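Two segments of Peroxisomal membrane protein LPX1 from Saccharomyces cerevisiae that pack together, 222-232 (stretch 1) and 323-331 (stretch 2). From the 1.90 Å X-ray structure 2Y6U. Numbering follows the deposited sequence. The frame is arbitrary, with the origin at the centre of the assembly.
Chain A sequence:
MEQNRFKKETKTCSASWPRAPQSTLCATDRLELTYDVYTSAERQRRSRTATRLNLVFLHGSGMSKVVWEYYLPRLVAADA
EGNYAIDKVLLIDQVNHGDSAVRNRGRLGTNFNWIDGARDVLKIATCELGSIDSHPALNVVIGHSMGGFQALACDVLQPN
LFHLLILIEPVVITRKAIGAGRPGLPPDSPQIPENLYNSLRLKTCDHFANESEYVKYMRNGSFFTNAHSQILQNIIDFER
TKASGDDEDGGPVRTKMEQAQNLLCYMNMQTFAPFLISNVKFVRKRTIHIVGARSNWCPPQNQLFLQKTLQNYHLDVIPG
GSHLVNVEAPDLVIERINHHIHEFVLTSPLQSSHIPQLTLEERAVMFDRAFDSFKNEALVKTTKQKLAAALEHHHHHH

Stretch 1 222-232: SFFTNAHSQIL
Stretch 2 (323-331) HLVNVEAPD

The centre of this contact is apolar and is built around Val327 and Ile231. Val327 is buried and has chi1 m. Ile231 is also buried, with chi1 m and chi2 t, and its CA-to-CB bond points toward stretch 2. Ile231 CG2 lies 4.0 Å from Val327 CB. Ile231 CD1 reaches Pro330 CG at 3.7 Å. Ile231 CD1 is also 3.8 Å from Val327 O, so the methyl packs against backbone as well as side chains. Ala227 CB meets Val327 CG2 at 3.9 Å. The small side chain of Ala227 goes with a close backbone approach: Ala227 CA and Glu328 CA are 4.1 Å apart, the register point of the two stretches. Ala227 CA is 3.5 Å from Val327 O.

Pro330 (C-gamma endo pucker) has its CA-to-CB bond toward stretch 1. Its ring also meets His228, with His228 CD2 at 3.7 Å from Pro330 CG. The approach to the imidazole is oblique. At the other end of the contact, the CA-to-CB bond of Leu324 (chi1 m, chi2 t) points toward stretch 1. Leu324 CD1 is 4.2 Å from Phe223 CB and 3.2 Å from Phe223 O. Phe223 has chi1 near -88° and chi2 near -65°.

From Phe223 to His228, stretch 1 runs nearly parallel to stretch 2, in the same direction. Stretch 1 starts as loop. Phe224 to Ala227 form a type I beta turn, closed by Ala227 N to Phe224 O at 2.9 Å. Ser222 (chi1 p) supports the start, since Phe224 N donates to Ser222 OG at 2.9 Å. Ala227 and His228 are extended, with phi/psi of -68/149 and -40/131. A helix then runs from Ser229 through Leu232 and beyond. His228 is its N-cap, with chi1 t and chi2 near -71°. Gln230 N donates to His228 ND1 at 3.1 Å, a capping bond. Leu232 N bonds to His228 O at 2.9 Å.

In stretch 2, Leu324 is the N-cap of a short helix, 325-328. Glu328 N bonds to Leu324 O at 2.9 Å. Ala329, at phi/psi -132/58, leaves helical geometry and is the N-cap of the next helix, which starts at Pro330.

One direct hydrogen bond joins the stretches. His228 N donates to Val327 O at 2.9 Å, with an N-H...acceptor angle of 154°. It satisfies a backbone amide beside the apolar centre.

The polar edge is completed by Glu328 and two waters. Glu328 has chi1 m, chi2 t and chi3 near -16°. Glu328 CG packs 3.5 Å from Asn226 O, and Glu328 OE2 lies 3.6 Å from Asn226 CB (chi1 m, chi2 near 124°). Water 1 donates to Glu328 OE2 at 2.6 Å and to Phe223 O at 2.8 Å. Water 1 accepts from Asn226 N at 2.9 Å, so it ties the carboxylate to the turn. Water 2 lies 2.9 Å from His228 NE2 and donates to Asp331 OD2 at 2.8 Å. It bridges the imidazole and the carboxylate of Asp331 (chi1 m, chi2 near -12°).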

ATOM      1  N   SER A 222      29.244 -14.077  16.855  1.00 44.06           N
ATOM      2  CA  SER A 222      28.088 -13.525  16.186  1.00 42.38           C
ATOM      3  C   SER A 222      27.168 -14.678  15.695  1.00 41.82           C
ATOM      4  O   SER A 222      27.510 -15.868  15.839  1.00 41.97           O
ATOM      5  CB  SER A 222      28.546 -12.690  14.982  1.00 40.42           C
ATOM      6  OG  SER A 222      28.930 -13.543  13.904  1.00 40.51           O
ATOM      7  N   PHE A 223      26.054 -14.303  15.077  1.00 41.10           N
ATOM      8  CA  PHE A 223      25.194 -15.267  14.397  1.00 41.11           C
ATOM      9  C   PHE A 223      25.827 -15.813  13.106  1.00 41.05           C
ATOM     10  O   PHE A 223      25.299 -16.754  12.525  1.00 41.54           O
ATOM     11  CB  PHE A 223      23.844 -14.659  14.088  1.00 40.53           C
ATOM     12  CG  PHE A 223      22.847 -14.805  15.208  1.00 45.20           C
ATOM     13  CD1 PHE A 223      22.384 -16.084  15.590  1.00 48.98           C
ATOM     14  CD2 PHE A 223      22.387 -13.686  15.897  1.00 49.99           C
ATOM     15  CE1 PHE A 223      21.480 -16.244  16.633  1.00 51.64           C
ATOM     16  CE2 PHE A 223      21.467 -13.837  16.956  1.00 51.45           C
ATOM     17  CZ  PHE A 223      21.021 -15.109  17.327  1.00 53.27           C
ATOM     18  N   PHE A 224      26.943 -15.233  12.653  1.00 40.20           N
ATOM     19  CA  PHE A 224      27.417 -15.520  11.272  1.00 39.77           C
ATOM     20  C   PHE A 224      28.664 -16.419  11.226  1.00 41.15           C
ATOM     21  O   PHE A 224      29.258 -16.595  10.160  1.00 40.66           O
ATOM     22  CB  PHE A 224      27.647 -14.186  10.540  1.00 38.79           C
ATOM     23  CG  PHE A 224      26.535 -13.226  10.756  1.00 40.69           C
ATOM     24  CD1 PHE A 224      25.264 -13.567  10.345  1.00 41.38           C
ATOM     25  CD2 PHE A 224      26.743 -11.985  11.361  1.00 44.59           C
ATOM     26  CE1 PHE A 224      24.187 -12.717  10.561  1.00 42.06           C
ATOM     27  CE2 PHE A 224      25.678 -11.121  11.538  1.00 42.91           C
ATOM     28  CZ  PHE A 224      24.430 -11.479  11.145  1.00 39.76           C
ATOM     29  N   THR A 225      28.994 -17.048  12.351  1.00 42.67           N
ATOM     30  CA  THR A 225      30.253 -17.820  12.463  1.00 45.45           C
ATOM     31  C   THR A 225      30.347 -18.942  11.462  1.00 45.04           C
ATOM     32  O   THR A 225      31.466 -19.353  11.070  1.00 47.07           O
ATOM     33  CB  THR A 225      30.476 -18.421  13.904  1.00 48.97           C
ATOM     34  OG1 THR A 225      29.544 -19.495  14.107  1.00 50.82           O
ATOM     35  CG2 THR A 225      30.247 -17.341  14.965  1.00 47.73           C
ATOM     36  N   ASN A 226      29.191 -19.465  11.056  1.00 43.50           N
ATOM     37  CA  ASN A 226      29.175 -20.592  10.135  1.00 44.70           C
ATOM     38  C   ASN A 226      28.804 -20.170   8.720  1.00 41.72           C
ATOM     39  O   ASN A 226      28.581 -21.022   7.888  1.00 41.95           O
ATOM     40  CB  ASN A 226      28.244 -21.718  10.622  1.00 45.24           C
ATOM     41  CG  ASN A 226      28.791 -22.406  11.873  1.00 52.09           C
ATOM     42  OD1 ASN A 226      28.104 -22.468  12.869  1.00 61.50           O
ATOM     43  ND2 ASN A 226      30.029 -22.878  11.831  1.00 52.00           N
ATOM     44  N   ALA A 227      28.744 -18.872   8.451  1.00 39.67           N
ATOM     45  CA  ALA A 227      28.390 -18.421   7.108  1.00 38.19           C
ATOM     46  C   ALA A 227      29.525 -18.800   6.151  1.00 39.57           C
ATOM     47  O   ALA A 227      30.684 -18.969   6.556  1.00 41.20           O
ATOM     48  CB  ALA A 227      28.160 -16.917   7.076  1.00 36.70           C
ATOM     49  N   HIS A 228      29.165 -19.054   4.912  1.00 38.37           N
ATOM     50  CA  HIS A 228      30.171 -19.224   3.831  1.00 40.54           C
ATOM     51  C   HIS A 228      31.299 -18.205   4.002  1.00 40.64           C
ATOM     52  O   HIS A 228      31.017 -17.011   4.165  1.00 39.54           O
ATOM     53  CB  HIS A 228      29.474 -19.001   2.482  1.00 38.49           C
ATOM     54  CG  HIS A 228      30.297 -19.377   1.298  1.00 40.76           C
ATOM     55  ND1 HIS A 228      31.395 -18.648   0.886  1.00 44.82           N
ATOM     56  CD2 HIS A 228      30.159 -20.387   0.410  1.00 44.61           C
ATOM     57  CE1 HIS A 228      31.929 -19.236  -0.170  1.00 49.04           C
ATOM     58  NE2 HIS A 228      31.180 -20.276  -0.501  1.00 44.68           N
ATOM     59  N   SER A 229      32.549 -18.650   3.953  1.00 42.18           N
ATOM     60  CA  SER A 229      33.667 -17.742   4.267  1.00 44.86           C
ATOM     61  C   SER A 229      33.621 -16.396   3.467  1.00 43.37           C
ATOM     62  O   SER A 229      34.008 -15.367   4.015  1.00 44.34           O
ATOM     63  CB  SER A 229      35.015 -18.458   4.103  1.00 46.44           C
ATOM     64  OG  SER A 229      35.049 -18.961   2.794  1.00 49.86           O
ATOM     65  N   GLN A 230      33.167 -16.402   2.202  1.00 43.00           N
ATOM     66  CA  GLN A 230      33.129 -15.169   1.430  1.00 43.05           C
ATOM     67  C   GLN A 230      32.030 -14.268   1.954  1.00 40.84           C
ATOM     68  O   GLN A 230      32.213 -13.059   1.977  1.00 40.93           O
ATOM     69  CB  GLN A 230      32.947 -15.386  -0.093  1.00 43.55           C
ATOM     70  CG  GLN A 230      34.013 -16.262  -0.705  1.00 53.23           C
ATOM     71  CD  GLN A 230      33.916 -16.478  -2.252  1.00 56.92           C
ATOM     72  OE1 GLN A 230      34.400 -17.503  -2.764  1.00 63.32           O
ATOM     73  NE2 GLN A 230      33.330 -15.524  -2.970  1.00 53.57           N
ATOM     74  N   ILE A 231      30.884 -14.827   2.348  1.00 37.57           N
ATOM     75  CA  ILE A 231      29.795 -14.008   2.858  1.00 36.35           C
ATOM     76  C   ILE A 231      30.127 -13.422   4.237  1.00 35.98           C
ATOM     77  O   ILE A 231      29.914 -12.256   4.499  1.00 36.00           O
ATOM     78  CB  ILE A 231      28.445 -14.798   2.865  1.00 34.25           C
ATOM     79  CG1 ILE A 231      28.097 -15.220   1.417  1.00 37.32           C
ATOM     80  CG2 ILE A 231      27.277 -14.016   3.441  1.00 30.07           C
ATOM     81  CD1 ILE A 231      26.760 -16.047   1.289  1.00 34.90           C
ATOM     82  N   LEU A 232      30.745 -14.220   5.065  1.00 38.71           N
ATOM     83  CA  LEU A 232      31.256 -13.739   6.349  1.00 38.40           C
ATOM     84  C   LEU A 232      32.253 -12.583   6.178  1.00 39.45           C
ATOM     85  O   LEU A 232      32.118 -11.531   6.834  1.00 38.89           O
ATOM     86  CB  LEU A 232      31.862 -14.916   7.103  1.00 39.52           C
ATOM     87  CG  LEU A 232      32.416 -14.636   8.487  1.00 39.64           C
ATOM     88  CD1 LEU A 232      31.321 -13.931   9.325  1.00 34.21           C
ATOM     89  CD2 LEU A 232      32.913 -16.008   9.101  1.00 42.38           C
ATOM     90  N   HIS A 323      18.499 -22.222  10.014  1.00 32.11           N
ATOM     91  CA  HIS A 323      17.684 -21.028   9.784  1.00 30.51           C
ATOM     92  C   HIS A 323      18.442 -20.047   8.897  1.00 30.89           C
ATOM     93  O   HIS A 323      17.839 -19.296   8.114  1.00 29.29           O
ATOM     94  CB  HIS A 323      17.232 -20.412  11.098  1.00 32.43           C
ATOM     95  CG  HIS A 323      16.410 -19.168  10.939  1.00 33.05           C
ATOM     96  ND1 HIS A 323      15.164 -19.156  10.313  1.00 33.35           N
ATOM     97  CD2 HIS A 323      16.677 -17.883  11.263  1.00 36.77           C
ATOM     98  CE1 HIS A 323      14.707 -17.910  10.271  1.00 35.31           C
ATOM     99  NE2 HIS A 323      15.598 -17.126  10.844  1.00 35.85           N
ATOM    100  N   LEU A 324      19.770 -20.094   8.969  1.00 31.13           N
ATOM    101  CA  LEU A 324      20.603 -19.142   8.179  1.00 32.00           C
ATOM    102  C   LEU A 324      21.171 -19.762   6.918  1.00 30.97           C
ATOM    103  O   LEU A 324      22.283 -19.399   6.457  1.00 31.87           O
ATOM    104  CB  LEU A 324      21.727 -18.574   9.048  1.00 34.04           C
ATOM    105  CG  LEU A 324      21.278 -17.878  10.321  1.00 38.25           C
ATOM    106  CD1 LEU A 324      22.452 -17.292  11.164  1.00 39.71           C
ATOM    107  CD2 LEU A 324      20.242 -16.795   9.968  1.00 36.98           C
ATOM    108  N   VAL A 325      20.411 -20.695   6.354  1.00 29.60           N
ATOM    109  CA  VAL A 325      20.817 -21.435   5.185  1.00 29.49           C
ATOM    110  C   VAL A 325      21.202 -20.505   4.021  1.00 30.11           C
ATOM    111  O   VAL A 325      22.082 -20.856   3.247  1.00 32.48           O
ATOM    112  CB  VAL A 325      19.739 -22.456   4.807  1.00 30.13           C
ATOM    113  CG1 VAL A 325      18.386 -21.804   4.329  1.00 27.31           C
ATOM    114  CG2 VAL A 325      20.348 -23.524   3.826  1.00 32.53           C
ATOM    115  N   ASN A 326      20.576 -19.317   3.925  1.00 29.16           N
ATOM    116  CA  ASN A 326      20.910 -18.365   2.849  1.00 28.77           C
ATOM    117  C   ASN A 326      22.355 -17.924   2.913  1.00 30.09           C
ATOM    118  O   ASN A 326      22.927 -17.682   1.841  1.00 29.92           O
ATOM    119  CB  ASN A 326      20.034 -17.110   2.806  1.00 27.50           C
ATOM    120  CG  ASN A 326      20.107 -16.290   4.063  1.00 25.90           C
ATOM    121  OD1 ASN A 326      20.157 -16.859   5.147  1.00 28.77           O
ATOM    122  ND2 ASN A 326      20.147 -14.956   3.913  1.00 25.76           N
ATOM    123  N   VAL A 327      22.928 -17.782   4.109  1.00 29.22           N
ATOM    124  CA  VAL A 327      24.344 -17.392   4.220  1.00 31.64           C
ATOM    125  C   VAL A 327      25.287 -18.576   4.451  1.00 33.92           C
ATOM    126  O   VAL A 327      26.448 -18.456   4.159  1.00 33.04           O
ATOM    127  CB  VAL A 327      24.578 -16.281   5.250  1.00 33.36           C
ATOM    128  CG1 VAL A 327      23.688 -15.027   4.853  1.00 32.22           C
ATOM    129  CG2 VAL A 327      24.267 -16.701   6.685  1.00 32.35           C
ATOM    130  N   GLU A 328      24.777 -19.691   4.971  1.00 32.09           N
ATOM    131  CA  GLU A 328      25.636 -20.837   5.268  1.00 34.46           C
ATOM    132  C   GLU A 328      25.759 -21.844   4.166  1.00 35.07           C
ATOM    133  O   GLU A 328      26.780 -22.505   4.069  1.00 37.67           O
ATOM    134  CB  GLU A 328      25.155 -21.541   6.531  1.00 34.87           C
ATOM    135  CG  GLU A 328      25.113 -20.601   7.704  1.00 34.96           C
ATOM    136  CD  GLU A 328      24.610 -21.243   9.008  1.00 38.83           C
ATOM    137  OE1 GLU A 328      23.998 -22.339   8.957  1.00 38.01           O
ATOM    138  OE2 GLU A 328      24.807 -20.636  10.079  1.00 37.62           O
ATOM    139  N   ALA A 329      24.728 -21.995   3.351  1.00 34.62           N
ATOM    140  CA  ALA A 329      24.812 -22.857   2.173  1.00 35.64           C
ATOM    141  C   ALA A 329      24.278 -22.132   0.973  1.00 32.25           C
ATOM    142  O   ALA A 329      23.347 -22.600   0.338  1.00 30.09           O
ATOM    143  CB  ALA A 329      23.988 -24.193   2.431  1.00 36.03           C
ATOM    144  N   PRO A 330      24.861 -20.954   0.610  1.00 33.04           N
ATOM    145  CA  PRO A 330      24.308 -20.175  -0.505  1.00 31.40           C
ATOM    146  C   PRO A 330      24.288 -20.967  -1.845  1.00 32.53           C
ATOM    147  O   PRO A 330      23.398 -20.757  -2.646  1.00 32.32           O
ATOM    148  CB  PRO A 330      25.258 -18.972  -0.571  1.00 32.58           C
ATOM    149  CG  PRO A 330      26.558 -19.535  -0.033  1.00 33.10           C
ATOM    150  CD  PRO A 330      26.149 -20.411   1.071  1.00 33.68           C
ATOM    151  N   ASP A 331      25.269 -21.821  -2.101  1.00 33.21           N
ATOM    152  CA  ASP A 331      25.310 -22.511  -3.410  1.00 34.25           C
ATOM    153  C   ASP A 331      24.050 -23.370  -3.606  1.00 33.36           C
ATOM    154  O   ASP A 331      23.462 -23.357  -4.696  1.00 33.39           O
ATOM    155  CB  ASP A 331      26.555 -23.328  -3.577  1.00 38.29           C
ATOM    156  CG  ASP A 331      27.781 -22.456  -3.755  1.00 38.12           C
ATOM    157  OD1 ASP A 331      27.643 -21.247  -3.976  1.00 39.44           O
ATOM    158  OD2 ASP A 331      28.835 -22.984  -3.627  1.00 43.45           O
TER
HETATM  159  O   HOH W   1      26.426 -18.715  10.901  1.00 42.45           O
HETATM  160  O   HOH W   2      31.284 -22.446  -2.378  1.00 60.18           O